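Local coordinates for Acarbose/maltose binding protein GacH (Streptomyces glaucescens, PDB 3K01) that binds acarbose and an acarbose homolog, and probably maltose, as the extracellular solute receptor of an ABC transporter, at residues Val213-Lys226 and Met383-Ala397. Sequence-based numbering, arbitrary orientation.
Sequences VDDEAGVRAYRVIK and MANVLSGETSPDEAA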
# COMPACT_ATOMS: atom_id res chain seq x y z
N VAL A 213 16.82 6.01 8.76
CA VAL A 213 16.08 5.12 9.67
C VAL A 213 16.67 5.04 11.07
O VAL A 213 15.96 4.69 12.03
CB VAL A 213 15.96 3.71 9.06
CG1 VAL A 213 17.27 2.94 9.19
CG2 VAL A 213 14.79 2.92 9.67
N ASP A 214 17.95 5.39 11.18
CA ASP A 214 18.64 5.35 12.47
C ASP A 214 18.83 6.72 13.10
O ASP A 214 19.66 6.87 14.03
CB ASP A 214 19.96 4.57 12.40
CG ASP A 214 20.91 5.09 11.34
OD1 ASP A 214 20.56 6.03 10.59
OD2 ASP A 214 22.04 4.56 11.29
N ASP A 215 18.13 7.74 12.60
CA ASP A 215 18.13 8.98 13.36
C ASP A 215 17.22 8.82 14.58
O ASP A 215 16.68 7.73 14.84
CB ASP A 215 17.75 10.16 12.48
CG ASP A 215 16.34 10.09 12.01
OD1 ASP A 215 15.54 9.28 12.56
OD2 ASP A 215 16.03 10.85 11.07
N GLU A 216 17.10 9.87 15.38
CA GLU A 216 16.39 9.70 16.63
C GLU A 216 14.93 9.32 16.45
O GLU A 216 14.37 8.61 17.30
CB GLU A 216 16.56 10.89 17.56
CG GLU A 216 17.89 10.78 18.37
CD GLU A 216 18.04 9.47 19.21
OE1 GLU A 216 17.05 8.96 19.78
OE2 GLU A 216 19.18 8.96 19.33
N ALA A 217 14.30 9.76 15.36
CA ALA A 217 12.92 9.35 15.09
C ALA A 217 12.81 7.84 14.94
O ALA A 217 11.84 7.25 15.39
CB ALA A 217 12.40 10.03 13.85
N GLY A 218 13.79 7.20 14.32
CA GLY A 218 13.77 5.75 14.18
C GLY A 218 13.94 5.04 15.52
O GLY A 218 13.25 4.04 15.82
N VAL A 219 14.83 5.56 16.36
CA VAL A 219 14.98 4.99 17.70
C VAL A 219 13.67 5.11 18.45
O VAL A 219 13.19 4.14 19.05
CB VAL A 219 16.09 5.74 18.47
CG1 VAL A 219 16.14 5.26 19.93
CG2 VAL A 219 17.44 5.59 17.78
N ARG A 220 13.06 6.30 18.40
CA ARG A 220 11.78 6.51 19.09
C ARG A 220 10.72 5.56 18.57
O ARG A 220 9.88 5.11 19.35
CB ARG A 220 11.27 7.94 18.95
CG ARG A 220 12.06 8.96 19.77
CD ARG A 220 11.30 10.27 19.86
NE ARG A 220 10.92 10.83 18.55
CZ ARG A 220 11.68 11.67 17.85
NH1 ARG A 220 11.27 12.14 16.68
NH2 ARG A 220 12.87 12.06 18.33
N ALA A 221 10.70 5.27 17.28
CA ALA A 221 9.68 4.37 16.74
C ALA A 221 9.81 2.96 17.31
O ALA A 221 8.79 2.34 17.68
CB ALA A 221 9.75 4.36 15.24
N TYR A 222 11.04 2.43 17.38
CA TYR A 222 11.21 1.15 18.04
C TYR A 222 10.82 1.21 19.52
O TYR A 222 10.26 0.24 20.06
CB TYR A 222 12.64 0.64 17.86
CG TYR A 222 12.97 0.10 16.48
CD1 TYR A 222 12.38 -1.07 16.01
CD2 TYR A 222 13.89 0.75 15.65
CE1 TYR A 222 12.72 -1.59 14.77
CE2 TYR A 222 14.23 0.23 14.41
CZ TYR A 222 13.62 -0.93 13.97
OH TYR A 222 13.93 -1.50 12.75
N ARG A 223 11.10 2.34 20.18
CA ARG A 223 10.70 2.49 21.58
C ARG A 223 9.18 2.49 21.73
O ARG A 223 8.65 1.91 22.67
CB ARG A 223 11.29 3.77 22.16
CG ARG A 223 11.15 3.88 23.68
CD ARG A 223 11.88 5.08 24.23
NE ARG A 223 13.32 4.94 24.04
CZ ARG A 223 14.08 5.77 23.33
NH1 ARG A 223 13.56 6.84 22.72
NH2 ARG A 223 15.38 5.54 23.25
N VAL A 224 8.48 3.16 20.82
CA VAL A 224 7.01 3.24 20.90
C VAL A 224 6.38 1.86 20.84
O VAL A 224 5.46 1.55 21.64
CB VAL A 224 6.45 4.12 19.75
CG1 VAL A 224 4.93 3.91 19.52
CG2 VAL A 224 6.75 5.58 20.00
N ILE A 225 6.83 1.00 19.94
CA ILE A 225 6.17 -0.29 19.82
C ILE A 225 6.39 -1.13 21.07
O ILE A 225 5.48 -1.81 21.54
CB ILE A 225 6.55 -1.06 18.52
CG1 ILE A 225 8.03 -1.51 18.50
CG2 ILE A 225 6.17 -0.24 17.28
CD1 ILE A 225 8.36 -2.40 17.30
N LYS A 226 7.60 -1.07 21.63
CA LYS A 226 7.85 -1.83 22.86
C LYS A 226 7.06 -1.27 24.05
O LYS A 226 6.55 -2.04 24.87
CB LYS A 226 9.35 -1.82 23.16
CG LYS A 226 9.80 -2.75 24.31
CD LYS A 226 9.30 -4.17 24.14
CE LYS A 226 10.03 -5.14 25.07
NZ LYS A 226 9.37 -6.49 25.12
N MET A 383 12.55 -5.21 14.49
CA MET A 383 11.31 -5.04 15.26
C MET A 383 10.99 -6.30 16.07
O MET A 383 10.54 -6.18 17.22
CB MET A 383 10.13 -4.65 14.37
CG MET A 383 8.76 -4.74 15.11
SD MET A 383 7.36 -4.21 14.10
CE MET A 383 8.08 -5.01 12.61
N ALA A 384 11.21 -7.47 15.50
CA ALA A 384 10.99 -8.71 16.23
C ALA A 384 11.88 -8.77 17.46
O ALA A 384 11.43 -9.14 18.55
CB ALA A 384 11.23 -9.91 15.33
N ASN A 385 13.14 -8.39 17.30
CA ASN A 385 14.08 -8.49 18.39
C ASN A 385 13.83 -7.45 19.47
O ASN A 385 14.16 -7.68 20.63
CB ASN A 385 15.51 -8.48 17.84
CG ASN A 385 15.83 -9.73 17.04
OD1 ASN A 385 15.03 -10.69 16.95
ND2 ASN A 385 17.00 -9.73 16.42
N VAL A 386 13.28 -6.29 19.09
CA VAL A 386 12.86 -5.31 20.08
C VAL A 386 11.66 -5.88 20.86
O VAL A 386 11.63 -5.82 22.10
CB VAL A 386 12.47 -3.97 19.41
CG1 VAL A 386 11.67 -3.06 20.35
CG2 VAL A 386 13.73 -3.27 18.91
N LEU A 387 10.66 -6.41 20.16
CA LEU A 387 9.44 -6.86 20.83
C LEU A 387 9.70 -8.04 21.75
O LEU A 387 9.05 -8.15 22.79
CB LEU A 387 8.34 -7.17 19.81
CG LEU A 387 7.77 -5.92 19.14
CD1 LEU A 387 6.87 -6.37 17.97
CD2 LEU A 387 7.00 -5.03 20.12
N SER A 388 10.64 -8.91 21.41
CA SER A 388 10.97 -10.03 22.30
C SER A 388 11.86 -9.62 23.48
O SER A 388 12.09 -10.43 24.38
CB SER A 388 11.68 -11.12 21.53
OG SER A 388 12.97 -10.64 21.13
N GLY A 389 12.40 -8.40 23.45
CA GLY A 389 13.21 -7.89 24.58
C GLY A 389 14.70 -8.08 24.40
O GLY A 389 15.49 -7.65 25.26
N GLU A 390 15.11 -8.69 23.29
CA GLU A 390 16.51 -8.99 23.05
C GLU A 390 17.34 -7.75 22.74
O GLU A 390 18.49 -7.66 23.14
CB GLU A 390 16.62 -9.96 21.88
CG GLU A 390 15.89 -11.26 22.17
CD GLU A 390 15.61 -12.04 20.93
OE1 GLU A 390 16.08 -11.60 19.85
OE2 GLU A 390 14.91 -13.08 21.04
N THR A 391 16.73 -6.80 22.05
CA THR A 391 17.47 -5.68 21.47
C THR A 391 16.80 -4.38 21.88
O THR A 391 15.58 -4.23 21.76
CB THR A 391 17.48 -5.81 19.94
OG1 THR A 391 18.09 -7.06 19.62
CG2 THR A 391 18.22 -4.66 19.27
N SER A 392 17.60 -3.40 22.33
CA SER A 392 17.07 -2.09 22.67
C SER A 392 16.72 -1.30 21.41
O SER A 392 17.29 -1.54 20.34
CB SER A 392 18.11 -1.31 23.47
OG SER A 392 19.24 -0.99 22.66
N PRO A 393 15.81 -0.34 21.53
CA PRO A 393 15.52 0.56 20.41
C PRO A 393 16.74 1.18 19.74
O PRO A 393 16.79 1.25 18.51
CB PRO A 393 14.62 1.62 21.06
CG PRO A 393 13.86 0.83 22.07
CD PRO A 393 14.89 -0.10 22.66
N ASP A 394 17.73 1.62 20.50
CA ASP A 394 18.86 2.28 19.86
C ASP A 394 19.66 1.27 19.04
O ASP A 394 20.07 1.58 17.92
CB ASP A 394 19.77 2.93 20.90
CG ASP A 394 20.89 3.69 20.26
OD1 ASP A 394 20.63 4.82 19.83
OD2 ASP A 394 22.00 3.14 20.15
N GLU A 395 19.92 0.09 19.58
CA GLU A 395 20.68 -0.91 18.84
C GLU A 395 19.86 -1.38 17.64
O GLU A 395 20.42 -1.62 16.56
CB GLU A 395 21.07 -2.11 19.71
CG GLU A 395 22.00 -3.08 18.99
CD GLU A 395 22.44 -4.27 19.80
OE1 GLU A 395 21.75 -4.60 20.79
OE2 GLU A 395 23.48 -4.87 19.45
N ALA A 396 18.54 -1.52 17.80
CA ALA A 396 17.68 -1.90 16.67
C ALA A 396 17.79 -0.89 15.54
O ALA A 396 17.91 -1.26 14.37
CB ALA A 396 16.23 -2.02 17.11
N ALA A 397 17.71 0.39 15.86
CA ALA A 397 17.81 1.43 14.85
C ALA A 397 19.18 1.43 14.19
O ALA A 397 19.28 1.49 12.95
CB ALA A 397 17.51 2.78 15.48
O HOH W 1 19.51 6.77 21.20
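Helix 216-226 packs across the corner between two helical segments: its axis comes within 8.0 Å of that of 393-397, at 126° between N-to-C directions. The axis of 383-387 lies 9.6 Å away at closest approach, at 47°. Tyr222 fills the corner, a knob in a hole formed by Met383, Val386, Ala396 and Ala397. Its CG lies anti to the carbonyl carbon, which sends the ring between the two helices. Ala396 CB sits over the centre of one ring face, 3.8 Å from the centroid, a CH-pi contact. Val386 CG2 approaches Tyr222 CD1 obliquely. The ring also stacks with Phe192, and its hydroxyl is hydrogen-bonded to Thr400, one turn beyond Ala396.

Toward the start of helix 216-226, Ala397 CB meets Val219 CG2 at 3.6 Å. The ring of Pro393 lies on the backbone, with CB 3.5 Å from Val219 O and CG against Arg223 CA. The carboxylates of Glu216 and Asp394 would probably repel each other, but one water donates to both Glu216 OE2 and Asp394 OD1.

At the other end, Ile225 CD1 presses on Met383 CG at 3.2 Å, tighter than usual carbon contact. Leu387 CD2 packs on Ile225 CG1. Lys226, bent at chi2, runs its CD and CE past Val386 O and gives a hydrogen bond from NZ to Leu387 O, 2.9 Å long. The donor stands above the carbonyl plane, 51° out of it.

Gly389, with positive phi, forms a Schellman motif after helix 383-387, and Ser392 OG accepts a weak capping bond from Glu395 N. Two consecutive helices joined by a short loop thus pack on a third helix, in a peripheral helical layer of a periplasmic-binding-protein fold.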